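Local coordinates for separin (Saccharomyces cerevisiae, PDB 5U1T), which cleaves the MCD1/SCC1 subunit of cohesin as a caspase-like cysteine protease at the onset of anaphase, and is held inactive by securin for most of the cell cycle, at residues 754-759 with 803-808; 810-815 with 1506-1511; 840-843 with 847-850; 930-935 with 1040-1045; 1137-1142 with 1179-1184. All coordinates share one frame; numbering follows the deposited sequence.

Interaction 1 of 5, residues 754-759 with 803-808; sequences GNVISA and HIRIGS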
# COMPACT_ATOMS: atom_id res chain seq x y z
N GLY A 754 21.72 -3.57 -10.84
CA GLY A 754 22.59 -4.70 -10.52
C GLY A 754 23.07 -4.81 -9.07
O GLY A 754 24.19 -5.31 -8.81
N ASN A 755 22.24 -4.37 -8.11
CA ASN A 755 22.53 -4.53 -6.68
C ASN A 755 21.60 -5.53 -6.00
O ASN A 755 20.74 -5.15 -5.20
CB ASN A 755 22.43 -3.20 -5.95
CG ASN A 755 23.59 -2.31 -6.26
OD1 ASN A 755 24.40 -2.62 -7.13
ND2 ASN A 755 23.68 -1.19 -5.55
N VAL A 756 21.79 -6.79 -6.32
CA VAL A 756 20.86 -7.83 -5.94
C VAL A 756 20.75 -7.94 -4.44
O VAL A 756 19.64 -7.99 -3.92
CB VAL A 756 21.27 -9.18 -6.54
CG1 VAL A 756 20.40 -10.29 -5.99
CG2 VAL A 756 21.16 -9.11 -8.04
N ILE A 757 21.88 -7.95 -3.75
CA ILE A 757 21.88 -8.17 -2.31
C ILE A 757 21.10 -7.09 -1.56
O ILE A 757 20.13 -7.38 -0.86
CB ILE A 757 23.29 -8.21 -1.72
CG1 ILE A 757 24.13 -9.30 -2.41
CG2 ILE A 757 23.23 -8.42 -0.19
CD1 ILE A 757 23.49 -10.66 -2.36
N SER A 758 21.54 -5.85 -1.70
CA SER A 758 20.91 -4.77 -0.98
C SER A 758 19.44 -4.61 -1.41
O SER A 758 18.59 -4.26 -0.60
CB SER A 758 21.72 -3.47 -1.16
OG SER A 758 21.62 -3.00 -2.49
N ALA A 759 19.11 -4.90 -2.67
CA ALA A 759 17.70 -4.91 -3.07
C ALA A 759 16.90 -5.96 -2.29
O ALA A 759 15.76 -5.73 -1.92
CB ALA A 759 17.56 -5.15 -4.55
N HIS A 803 14.75 -12.81 -7.25
CA HIS A 803 15.25 -14.17 -7.19
C HIS A 803 15.13 -14.91 -8.53
O HIS A 803 15.84 -15.89 -8.76
CB HIS A 803 14.53 -14.92 -6.07
CG HIS A 803 14.91 -14.46 -4.70
ND1 HIS A 803 15.88 -15.09 -3.94
CD2 HIS A 803 14.48 -13.42 -3.95
CE1 HIS A 803 16.01 -14.46 -2.79
NE2 HIS A 803 15.18 -13.44 -2.77
N ILE A 804 14.26 -14.44 -9.42
CA ILE A 804 14.21 -14.94 -10.79
C ILE A 804 15.45 -14.45 -11.51
O ILE A 804 16.13 -15.22 -12.18
CB ILE A 804 12.97 -14.48 -11.55
CG1 ILE A 804 11.76 -15.26 -11.05
CG2 ILE A 804 13.12 -14.69 -13.03
CD1 ILE A 804 10.45 -14.57 -11.34
N ARG A 805 15.75 -13.16 -11.35
CA ARG A 805 16.94 -12.59 -11.95
C ARG A 805 18.21 -13.37 -11.62
O ARG A 805 19.06 -13.54 -12.48
CB ARG A 805 17.10 -11.14 -11.50
CG ARG A 805 18.45 -10.59 -11.84
CD ARG A 805 18.63 -9.20 -11.37
NE ARG A 805 18.50 -8.25 -12.46
CZ ARG A 805 19.51 -7.54 -12.95
NH1 ARG A 805 19.28 -6.68 -13.94
NH2 ARG A 805 20.74 -7.69 -12.45
N ILE A 806 18.36 -13.87 -10.40
CA ILE A 806 19.57 -14.62 -10.09
C ILE A 806 19.36 -16.13 -10.18
O ILE A 806 20.22 -16.90 -9.78
CB ILE A 806 20.12 -14.29 -8.69
CG1 ILE A 806 19.16 -14.80 -7.61
CG2 ILE A 806 20.39 -12.80 -8.57
CD1 ILE A 806 19.62 -14.48 -6.24
N GLY A 807 18.20 -16.52 -10.69
CA GLY A 807 17.88 -17.91 -10.97
C GLY A 807 17.55 -18.83 -9.81
O GLY A 807 17.43 -20.04 -9.99
N SER A 808 17.39 -18.28 -8.62
CA SER A 808 17.12 -19.10 -7.45
C SER A 808 15.68 -19.63 -7.39
O SER A 808 14.80 -19.00 -6.81
CB SER A 808 17.41 -18.32 -6.18
OG SER A 808 17.28 -19.16 -5.06
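Val756 leans on the C-terminal end of helix 782-805, chiefly on Ile806 just beyond it, and can be traced atom by atom. Its CB sits 4.2 Å from Ile806 CG2, so the methyl of the isoleucine already lies beside the fork. From there CG1, placed opposite the backbone N (chi1 173°), comes closest, with Val756 CG1 3.6 Å from Ile806 CG2. The other branch is shared: Val756 CG2 is 3.8 Å from the same Ile806 CG2 and 4.2 Å from Arg805 CD, the last carbon before the guanidinium group. Behind this small apolar cluster is a tight connection between two consecutive helices. Helix 729-752 ends in a Schellman motif whose C-prime residue is Gly754, with positive phi, and helix 756-775 starts directly afterwards. Arg805 bends at chi3 and carries its charged end to that connection, where Arg805 NH2 lies 4.0 Å from Gly754 CA, meeting it obliquely. The same NH2 is hydrogen-bonded to the carbonyl of Asp1032. A positive group near the carboxyl end of helix 729-752 is probably favourable for the helix dipole. On the Ile806 side, Phe1083 and Leu1087 of helix 1075-1088 add further apolar packing.

Interaction 2 of 5, residues 810-815 with 1506-1511; sequences RDCEFY and GKLEPT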
# COMPACT_ATOMS: atom_id res chain seq x y z
N ARG A 810 14.73 -22.00 -5.55
CA ARG A 810 14.42 -22.30 -4.16
C ARG A 810 13.63 -21.18 -3.47
O ARG A 810 12.63 -21.43 -2.79
CB ARG A 810 15.71 -22.59 -3.39
CG ARG A 810 15.49 -23.29 -2.05
CD ARG A 810 16.77 -23.36 -1.22
NE ARG A 810 17.60 -24.52 -1.53
CZ ARG A 810 17.80 -25.55 -0.71
NH1 ARG A 810 18.58 -26.57 -1.06
NH2 ARG A 810 17.22 -25.57 0.49
N ASP A 811 14.09 -19.94 -3.63
CA ASP A 811 13.46 -18.83 -2.93
C ASP A 811 12.18 -18.40 -3.61
O ASP A 811 11.29 -17.87 -2.98
CB ASP A 811 14.40 -17.63 -2.85
CG ASP A 811 15.64 -17.93 -2.06
OD1 ASP A 811 15.61 -17.73 -0.83
OD2 ASP A 811 16.65 -18.35 -2.66
N CYS A 812 12.12 -18.63 -4.92
CA CYS A 812 10.95 -18.26 -5.68
C CYS A 812 9.78 -19.13 -5.29
O CYS A 812 8.65 -18.65 -5.12
CB CYS A 812 11.23 -18.36 -7.18
SG CYS A 812 12.14 -16.95 -7.83
N GLU A 813 10.05 -20.42 -5.16
CA GLU A 813 9.03 -21.35 -4.71
C GLU A 813 8.51 -20.93 -3.36
O GLU A 813 7.31 -20.96 -3.12
CB GLU A 813 9.57 -22.77 -4.65
CG GLU A 813 9.64 -23.46 -5.99
CD GLU A 813 8.30 -23.51 -6.70
OE1 GLU A 813 8.09 -22.71 -7.64
OE2 GLU A 813 7.45 -24.35 -6.34
N PHE A 814 9.41 -20.51 -2.47
CA PHE A 814 9.00 -20.17 -1.11
C PHE A 814 8.06 -18.97 -1.11
O PHE A 814 6.98 -18.99 -0.49
CB PHE A 814 10.21 -19.87 -0.24
CG PHE A 814 9.85 -19.50 1.17
CD1 PHE A 814 9.59 -18.17 1.51
CD2 PHE A 814 9.77 -20.46 2.16
CE1 PHE A 814 9.24 -17.81 2.82
CE2 PHE A 814 9.43 -20.12 3.46
CZ PHE A 814 9.16 -18.79 3.79
N TYR A 815 8.48 -17.93 -1.82
CA TYR A 815 7.75 -16.68 -1.83
C TYR A 815 6.44 -16.83 -2.58
O TYR A 815 5.40 -16.36 -2.12
CB TYR A 815 8.62 -15.60 -2.44
CG TYR A 815 9.61 -15.11 -1.43
CD1 TYR A 815 9.19 -14.70 -0.18
CD2 TYR A 815 10.97 -15.09 -1.70
CE1 TYR A 815 10.08 -14.25 0.76
CE2 TYR A 815 11.88 -14.64 -0.75
CZ TYR A 815 11.42 -14.23 0.48
OH TYR A 815 12.29 -13.78 1.45
N GLY A 1506 12.26 -25.23 -14.85
CA GLY A 1506 12.31 -24.50 -16.10
C GLY A 1506 13.56 -23.66 -16.28
O GLY A 1506 14.68 -24.17 -16.22
N LYS A 1507 13.36 -22.36 -16.47
CA LYS A 1507 14.44 -21.45 -16.80
C LYS A 1507 15.16 -20.91 -15.59
O LYS A 1507 15.98 -20.01 -15.68
CB LYS A 1507 13.90 -20.30 -17.64
CG LYS A 1507 13.23 -20.77 -18.91
CD LYS A 1507 12.50 -19.63 -19.61
CE LYS A 1507 11.47 -20.19 -20.59
NZ LYS A 1507 10.53 -21.16 -19.91
N LEU A 1508 14.86 -21.47 -14.43
CA LEU A 1508 15.61 -21.11 -13.25
C LEU A 1508 16.61 -22.23 -12.92
O LEU A 1508 16.52 -23.34 -13.48
CB LEU A 1508 14.68 -20.84 -12.06
CG LEU A 1508 13.65 -19.72 -12.18
CD1 LEU A 1508 12.94 -19.54 -10.82
CD2 LEU A 1508 14.27 -18.41 -12.68
N GLU A 1509 17.58 -21.93 -12.06
CA GLU A 1509 18.56 -22.92 -11.65
C GLU A 1509 17.95 -23.88 -10.65
O GLU A 1509 17.19 -23.49 -9.78
CB GLU A 1509 19.79 -22.25 -11.04
CG GLU A 1509 20.51 -21.32 -11.97
CD GLU A 1509 20.95 -22.00 -13.25
OE1 GLU A 1509 21.46 -23.14 -13.19
OE2 GLU A 1509 20.77 -21.40 -14.33
N PRO A 1510 18.28 -25.17 -10.80
CA PRO A 1510 17.77 -26.18 -9.89
C PRO A 1510 18.66 -26.24 -8.66
O PRO A 1510 19.69 -25.57 -8.64
CB PRO A 1510 17.88 -27.45 -10.72
CG PRO A 1510 19.12 -27.22 -11.52
CD PRO A 1510 19.16 -25.74 -11.82
N THR A 1511 18.29 -27.01 -7.65
CA THR A 1511 19.24 -27.30 -6.58
C THR A 1511 18.97 -28.62 -5.92
O THR A 1511 17.97 -29.29 -6.20
CB THR A 1511 19.26 -26.23 -5.47
OG1 THR A 1511 20.41 -26.46 -4.64
CG2 THR A 1511 17.96 -26.27 -4.62
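The guanidinium of Arg810 receives the methyl of Thr1511 obliquely, neither squarely over its plane nor along its rim. Thr1511 CG2 is 3.6 Å from Arg810 NE and equally 3.6 Å from NH1 of that arginine, with CZ a little farther off at 4.0 Å, so the methyl lies beside the NE-CZ-NH1 side of the group. The two side chains run at about a right angle. Arg810 reaches this place by extending from the helix as far as CD and then turning at chi3 (-86°). Its polar end is held by other partners: NH2 bonds to Ser1480 OG, and an aromatic side chain of the other protein in the assembly forms a cation-pi contact with the group. Farther along the helix and clear of the loop, Phe814 and Tyr815 meet each other: Phe814 CD1 stands 3.9 Å above one face of the Tyr815 ring, offset toward its rim. Two residues on from the arginine, the contact is apolar. Cys812 SG touches Leu1508 CD1 at 4.0 Å, and Cys812 CB is 4.2 Å from that same methyl. Thr846 and Ile845 also pack on Leu1508. Segment 1506-1511 follows strand 1492-1494 of a largely parallel sheet and lies in the same loop as Cys1497, probably the catalytic residue, although the contact itself is away from that residue. The pairing is a docking of helix 809-825, in the helical region, onto a loop of the caspase-like protease domain.

Interaction 3 of 5, residues 840-843 with 847-850; sequences HRYY and EQTC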
# COMPACT_ATOMS: atom_id res chain seq x y z
N HIS A 840 1.07 -16.48 -12.66
CA HIS A 840 0.94 -17.19 -13.90
C HIS A 840 2.22 -17.05 -14.72
O HIS A 840 2.73 -18.04 -15.24
CB HIS A 840 -0.25 -16.70 -14.69
CG HIS A 840 -0.28 -17.21 -16.08
ND1 HIS A 840 0.19 -16.47 -17.15
CD2 HIS A 840 -0.70 -18.39 -16.59
CE1 HIS A 840 0.04 -17.17 -18.26
NE2 HIS A 840 -0.50 -18.34 -17.95
N ARG A 841 2.74 -15.83 -14.83
CA ARG A 841 4.02 -15.61 -15.49
C ARG A 841 5.11 -16.44 -14.80
O ARG A 841 5.99 -17.01 -15.44
CB ARG A 841 4.40 -14.13 -15.49
CG ARG A 841 5.83 -13.83 -15.98
CD ARG A 841 6.16 -12.33 -15.86
NE ARG A 841 7.59 -11.99 -15.96
CZ ARG A 841 8.26 -11.82 -17.11
NH1 ARG A 841 9.55 -11.52 -17.08
NH2 ARG A 841 7.64 -11.96 -18.29
N TYR A 842 5.03 -16.51 -13.48
CA TYR A 842 6.06 -17.23 -12.75
C TYR A 842 6.00 -18.73 -13.07
O TYR A 842 7.03 -19.37 -13.18
CB TYR A 842 5.91 -17.00 -11.24
CG TYR A 842 6.76 -17.94 -10.44
CD1 TYR A 842 8.15 -17.81 -10.42
CD2 TYR A 842 6.19 -19.00 -9.73
CE1 TYR A 842 8.93 -18.67 -9.71
CE2 TYR A 842 6.97 -19.87 -9.02
CZ TYR A 842 8.34 -19.70 -9.02
OH TYR A 842 9.14 -20.55 -8.31
N TYR A 843 4.80 -19.26 -13.24
CA TYR A 843 4.64 -20.68 -13.51
C TYR A 843 5.07 -20.97 -14.93
O TYR A 843 5.47 -22.09 -15.24
CB TYR A 843 3.19 -21.13 -13.26
CG TYR A 843 2.90 -21.18 -11.78
CD1 TYR A 843 3.89 -21.60 -10.89
CD2 TYR A 843 1.68 -20.79 -11.26
CE1 TYR A 843 3.67 -21.64 -9.53
CE2 TYR A 843 1.44 -20.84 -9.88
CZ TYR A 843 2.45 -21.26 -9.03
OH TYR A 843 2.26 -21.31 -7.67
N GLU A 847 8.11 -23.27 -15.72
CA GLU A 847 7.57 -24.31 -16.57
C GLU A 847 6.73 -25.32 -15.82
O GLU A 847 6.64 -26.47 -16.23
CB GLU A 847 8.69 -25.04 -17.30
CG GLU A 847 9.37 -24.20 -18.37
CD GLU A 847 10.59 -24.90 -18.99
OE1 GLU A 847 11.30 -24.25 -19.81
OE2 GLU A 847 10.83 -26.08 -18.67
N GLN A 848 6.13 -24.91 -14.71
CA GLN A 848 5.24 -25.80 -14.00
C GLN A 848 3.90 -25.77 -14.70
O GLN A 848 2.97 -25.12 -14.25
CB GLN A 848 5.11 -25.38 -12.55
CG GLN A 848 6.41 -24.88 -12.00
CD GLN A 848 6.35 -24.61 -10.52
OE1 GLN A 848 6.92 -23.63 -10.03
NE2 GLN A 848 5.67 -25.48 -9.79
N THR A 849 3.81 -26.48 -15.82
CA THR A 849 2.76 -26.22 -16.77
C THR A 849 1.33 -26.48 -16.25
O THR A 849 0.38 -25.92 -16.78
CB THR A 849 2.99 -27.02 -18.08
OG1 THR A 849 2.43 -28.34 -17.97
CG2 THR A 849 4.48 -27.11 -18.41
N CYS A 850 1.18 -27.26 -15.19
CA CYS A 850 -0.17 -27.51 -14.65
C CYS A 850 -0.72 -26.30 -13.88
O CYS A 850 -1.84 -25.85 -14.13
CB CYS A 850 -0.15 -28.76 -13.76
SG CYS A 850 -1.72 -29.12 -12.84
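Tyr843 and Gln848 meet across the tight turn between two consecutive helices. Helix 829-845 ends in a Schellman motif, with Glu847 at positive phi, and Gln848 takes the N-cap position of helix 849-863 while also standing at the centre of an inverse gamma turn. The side chains are arranged around this corner by their first torsions. In Tyr843, CG lies opposite the carbonyl carbon (chi1 -73°), which swings the ring toward the second helix, where Leu851 and Thr855 also touch it. Tyr842, its neighbour in sequence, turns CG away from the backbone N instead (chi1 168°), so its ring goes out to the other side, toward helix 809-825. There its OH is hydrogen-bonded to Glu813 OE1, and Cys812 and Ser816 pack on the ring. Gln848 is extended beyond CG, and this straight chain carries its amide back over the end of the first helix. The amide comes up to the edge of the Tyr843 ring, with Gln848 CD 3.9 Å from Tyr843 CD1 and 4.1 Å from CE1 of that ring, and the amide plane is turned 77° to the ring. It also lies on the CE2 side of Tyr842, more loosely and obliquely. Glu847 points its CB away from the first helix, and its OE1 forms a salt bridge with Lys1507 NZ, which ties the corner to the protease domain. The backbone is joined more directly, by a weak hydrogen bond in which Gln848 N lies 2.9 Å from Tyr843 O.

Interaction 4 of 5, residues 930-935 with 1040-1045; sequences NVINRV and SKISSL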
# COMPACT_ATOMS: atom_id res chain seq x y z
N ASN A 930 15.70 -2.75 -24.31
CA ASN A 930 15.72 -2.40 -25.71
C ASN A 930 16.84 -3.13 -26.48
O ASN A 930 16.57 -3.86 -27.44
CB ASN A 930 15.86 -0.88 -25.88
CG ASN A 930 15.48 -0.41 -27.26
OD1 ASN A 930 14.71 -1.06 -27.96
ND2 ASN A 930 16.00 0.74 -27.65
N VAL A 931 18.08 -2.94 -26.03
CA VAL A 931 19.24 -3.55 -26.68
C VAL A 931 19.19 -5.08 -26.65
O VAL A 931 19.46 -5.73 -27.65
CB VAL A 931 20.55 -3.07 -26.04
CG1 VAL A 931 21.74 -3.83 -26.63
CG2 VAL A 931 20.72 -1.58 -26.23
N ILE A 932 18.83 -5.65 -25.51
CA ILE A 932 18.65 -7.09 -25.39
C ILE A 932 17.68 -7.60 -26.44
O ILE A 932 17.90 -8.63 -27.06
CB ILE A 932 18.16 -7.48 -23.99
CG1 ILE A 932 19.34 -7.47 -23.05
CG2 ILE A 932 17.56 -8.87 -23.96
CD1 ILE A 932 20.45 -8.36 -23.58
N ASN A 933 16.60 -6.87 -26.64
CA ASN A 933 15.65 -7.25 -27.66
C ASN A 933 16.26 -7.13 -29.04
O ASN A 933 16.00 -7.95 -29.91
CB ASN A 933 14.40 -6.39 -27.55
CG ASN A 933 13.46 -6.90 -26.49
OD1 ASN A 933 13.80 -7.81 -25.73
ND2 ASN A 933 12.27 -6.31 -26.43
N ARG A 934 17.06 -6.08 -29.24
CA ARG A 934 17.66 -5.80 -30.53
C ARG A 934 18.59 -6.94 -30.94
O ARG A 934 18.49 -7.46 -32.05
CB ARG A 934 18.41 -4.47 -30.49
CG ARG A 934 19.18 -4.15 -31.74
CD ARG A 934 19.61 -2.70 -31.73
NE ARG A 934 18.44 -1.85 -31.69
CZ ARG A 934 18.38 -0.67 -31.08
NH1 ARG A 934 17.25 0.04 -31.09
NH2 ARG A 934 19.46 -0.20 -30.46
N VAL A 935 19.46 -7.33 -30.01
CA VAL A 935 20.32 -8.50 -30.16
C VAL A 935 19.55 -9.70 -30.66
O VAL A 935 19.89 -10.27 -31.68
CB VAL A 935 21.04 -8.86 -28.85
CG1 VAL A 935 21.59 -10.28 -28.92
CG2 VAL A 935 22.15 -7.86 -28.55
N SER A 1040 23.03 -16.49 -19.94
CA SER A 1040 23.27 -17.80 -20.50
C SER A 1040 23.12 -17.79 -22.03
O SER A 1040 24.01 -18.25 -22.77
CB SER A 1040 22.31 -18.79 -19.85
OG SER A 1040 22.18 -19.98 -20.58
N LYS A 1041 21.99 -17.25 -22.49
CA LYS A 1041 21.69 -17.14 -23.91
C LYS A 1041 22.62 -16.18 -24.65
O LYS A 1041 22.98 -16.43 -25.79
CB LYS A 1041 20.24 -16.69 -24.08
CG LYS A 1041 19.25 -17.68 -23.54
CD LYS A 1041 17.86 -17.43 -24.08
CE LYS A 1041 17.53 -15.95 -24.07
NZ LYS A 1041 16.47 -15.61 -25.09
N ILE A 1042 23.03 -15.12 -23.99
CA ILE A 1042 23.94 -14.19 -24.60
C ILE A 1042 25.31 -14.84 -24.74
O ILE A 1042 26.04 -14.56 -25.65
CB ILE A 1042 24.05 -12.91 -23.78
CG1 ILE A 1042 22.78 -12.11 -23.93
CG2 ILE A 1042 25.18 -12.04 -24.26
CD1 ILE A 1042 22.50 -11.75 -25.35
N SER A 1043 25.65 -15.71 -23.82
CA SER A 1043 26.92 -16.38 -23.87
C SER A 1043 26.94 -17.36 -25.00
O SER A 1043 27.90 -17.46 -25.71
CB SER A 1043 27.20 -17.08 -22.56
OG SER A 1043 26.58 -18.34 -22.52
N SER A 1044 25.86 -18.10 -25.17
CA SER A 1044 25.81 -19.10 -26.20
C SER A 1044 25.72 -18.50 -27.58
O SER A 1044 26.20 -19.03 -28.54
CB SER A 1044 24.67 -20.07 -25.95
OG SER A 1044 23.52 -19.38 -25.55
N LEU A 1045 25.05 -17.39 -27.65
CA LEU A 1045 24.92 -16.61 -28.88
C LEU A 1045 26.27 -16.03 -29.25
O LEU A 1045 26.58 -15.81 -30.40
CB LEU A 1045 23.90 -15.48 -28.68
CG LEU A 1045 22.88 -15.07 -29.72
CD1 LEU A 1045 21.99 -16.24 -30.11
CD2 LEU A 1045 22.03 -13.94 -29.16
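Val935 turns its CG1 onto two neighbouring side chains of helix 1040-1045, Leu1045 and Ile1042. Val935 CG1 is 3.7 Å from Leu1045 CD2 and 4.0 Å from Ile1042 CD1. This methyl stands opposite the backbone N (chi1 163°), and that setting presents it to both partners at once. Past Leu1045 the valine runs in the opposing direction, whereas it meets Ile1042 at a slant. One turn earlier, Ile932 extends its end toward the same isoleucine, and Ile932 CD1 comes within 4.3 Å of Ile1042 CD1. The contact is thus carried by residues three apart on each helix, 932 with 935 and 1042 with 1045. The axes of the two short segments are 12.1 Å apart, with their directions at 41°, so the helices meet through the tips of branched aliphatic side chains, not backbone to backbone. Helix 1012-1028 supplies Met1022, Leu1025 and Leu1026 around Val935. Ser1043 OG turns back onto its own helix and donates to Ser1040 O at 2.6 Å. That carbonyl also accepts the regular helical bond from Ser1044 N, and both donors reach it from the same face. The result is an apolar core of packed alpha-helices, in which helices 927-946, 1012-1028 and 1036-1054 share one buried patch.

Interaction 5 of 5, residues 1137-1142 with 1179-1184; sequences IDFCPI and SFPEAT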
# COMPACT_ATOMS: atom_id res chain seq x y z
N ILE A 1137 30.35 -29.70 -20.63
CA ILE A 1137 29.22 -30.30 -21.32
C ILE A 1137 28.00 -29.40 -21.08
O ILE A 1137 27.54 -29.20 -19.93
CB ILE A 1137 28.91 -31.74 -20.84
CG1 ILE A 1137 30.17 -32.60 -20.88
CG2 ILE A 1137 27.79 -32.37 -21.66
CD1 ILE A 1137 29.93 -34.04 -20.53
N ASP A 1138 27.50 -28.82 -22.15
CA ASP A 1138 26.51 -27.78 -22.02
C ASP A 1138 25.48 -27.96 -23.11
O ASP A 1138 25.67 -28.74 -24.05
CB ASP A 1138 27.15 -26.40 -22.09
CG ASP A 1138 26.58 -25.44 -21.07
OD1 ASP A 1138 25.32 -25.37 -20.95
OD2 ASP A 1138 27.39 -24.78 -20.37
N PHE A 1139 24.37 -27.25 -22.98
CA PHE A 1139 23.33 -27.36 -23.97
C PHE A 1139 23.00 -25.98 -24.48
O PHE A 1139 22.94 -25.02 -23.70
CB PHE A 1139 22.12 -28.04 -23.38
CG PHE A 1139 20.92 -28.01 -24.27
CD1 PHE A 1139 20.95 -28.61 -25.51
CD2 PHE A 1139 19.76 -27.38 -23.85
CE1 PHE A 1139 19.84 -28.60 -26.32
CE2 PHE A 1139 18.64 -27.37 -24.66
CZ PHE A 1139 18.69 -27.98 -25.89
N CYS A 1140 22.82 -25.86 -25.80
CA CYS A 1140 22.53 -24.57 -26.40
C CYS A 1140 21.03 -24.39 -26.54
O CYS A 1140 20.38 -25.07 -27.34
CB CYS A 1140 23.21 -24.42 -27.76
SG CYS A 1140 23.02 -22.78 -28.51
N PRO A 1141 20.48 -23.47 -25.73
CA PRO A 1141 19.04 -23.19 -25.69
C PRO A 1141 18.54 -22.69 -27.07
O PRO A 1141 17.55 -23.20 -27.62
CB PRO A 1141 18.93 -22.09 -24.62
CG PRO A 1141 20.30 -21.43 -24.58
CD PRO A 1141 21.27 -22.55 -24.89
N ILE A 1142 19.27 -21.72 -27.61
CA ILE A 1142 18.99 -21.17 -28.93
C ILE A 1142 18.98 -22.24 -30.02
O ILE A 1142 18.01 -22.34 -30.77
CB ILE A 1142 20.04 -20.08 -29.30
CG1 ILE A 1142 20.12 -19.02 -28.19
CG2 ILE A 1142 19.73 -19.45 -30.67
CD1 ILE A 1142 21.54 -18.67 -27.77
N SER A 1179 16.73 -35.52 -29.89
CA SER A 1179 17.23 -34.24 -29.44
C SER A 1179 17.53 -34.24 -27.96
O SER A 1179 17.07 -35.12 -27.22
CB SER A 1179 16.20 -33.16 -29.74
OG SER A 1179 15.03 -33.39 -28.99
N PHE A 1180 18.29 -33.25 -27.52
CA PHE A 1180 18.55 -33.08 -26.11
C PHE A 1180 17.26 -32.98 -25.29
O PHE A 1180 17.18 -33.56 -24.21
CB PHE A 1180 19.43 -31.86 -25.86
CG PHE A 1180 19.92 -31.77 -24.44
CD1 PHE A 1180 21.06 -32.46 -24.04
CD2 PHE A 1180 19.25 -30.99 -23.50
CE1 PHE A 1180 21.52 -32.37 -22.73
CE2 PHE A 1180 19.70 -30.90 -22.19
CZ PHE A 1180 20.84 -31.60 -21.80
N PRO A 1181 16.24 -32.24 -25.79
CA PRO A 1181 15.04 -32.21 -24.94
C PRO A 1181 14.27 -33.51 -24.95
O PRO A 1181 13.60 -33.77 -23.96
CB PRO A 1181 14.20 -31.07 -25.55
CG PRO A 1181 15.20 -30.22 -26.27
CD PRO A 1181 16.19 -31.19 -26.83
N GLU A 1182 14.37 -34.32 -26.00
CA GLU A 1182 13.73 -35.63 -26.03
C GLU A 1182 14.43 -36.66 -25.16
O GLU A 1182 13.77 -37.45 -24.47
CB GLU A 1182 13.65 -36.14 -27.44
CG GLU A 1182 12.64 -35.39 -28.22
CD GLU A 1182 12.59 -35.81 -29.66
OE1 GLU A 1182 13.66 -36.22 -30.21
OE2 GLU A 1182 11.46 -35.74 -30.23
N ALA A 1183 15.75 -36.67 -25.21
CA ALA A 1183 16.53 -37.51 -24.32
C ALA A 1183 16.22 -37.16 -22.87
O ALA A 1183 16.10 -38.05 -22.02
CB ALA A 1183 18.01 -37.35 -24.61
N THR A 1184 16.10 -35.87 -22.59
CA THR A 1184 15.77 -35.42 -21.24
C THR A 1184 14.39 -35.95 -20.82
O THR A 1184 14.22 -36.44 -19.71
CB THR A 1184 15.84 -33.88 -21.14
OG1 THR A 1184 17.19 -33.46 -21.34
CG2 THR A 1184 15.43 -33.43 -19.79
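Phe1139 and Phe1180 stack their rings where the end of an inner strand of a mixed sheet meets the start of a helix. The strand is 1132-1139, and helix 1180-1198 begins with a capping box formed by Ser1179 and Glu1182. The aromatic contact is an offset stack, the ring centroids 4.2 Å apart and the planes at 18°. Phe1180 CD2 lies over the centre of the Phe1139 ring, while Phe1139 CG sits over the Phe1180 ring displaced toward its rim. Both side chains extend their CG opposite the backbone N (chi1 171° in Phe1139), which brings the rings face to face from the two backbones. The slip leaves Phe1139 CB above the other ring, a CH-pi contact of 4.0 Å to the Phe1180 centroid. Apolar packing extends it: Pro1181 CG is 4.2 Å from Phe1139 CZ, and Phe1369 and Trp1237 also adjoin Phe1180. Hydrogen bonds hold the helix start. Glu1182 N donates to Ser1179 OG at 3.2 Å, and in return Ser1179 N reaches Glu1182 OE1, also at 3.2 Å, on the anti side of the carboxylate and somewhat out of its plane. Phe1180 O accepts twice, from Thr1184 N and, at 2.9 Å, from Thr1184 OG1, the two donors approaching from opposite faces of its plane. On the strand, Asp1138 folds back on its successor: Phe1139 N donates to the anti lone pair of Asp1138 OD1 over 2.9 Å.

Overall arrangement
Interaction 4 is buried and wholly aliphatic; interaction 1 is also buried but adds an arginine, whereas interactions 2, 3 and 5 are partly buried. Interactions 1, 2 and 3 follow consecutive helices 782-805, 809-825 and 829-845. The first two are joined by a probable hydrogen bond between Gly807 O and Glu1509 N, at the junction of helical region and protease domain, and only these two have residues touched by the other protein chain. Interactions 2 and 3 touch through Glu813 with Tyr842 and Lys1507 with Glu847. Ile1142, in the loop after strand 1132-1139, packs on Leu1045 and Ser1044, linking interactions 4 and 5. Aliphatic packing recurs in interactions 1, 2 and 4; ring stacking across the segments is confined to interaction 5.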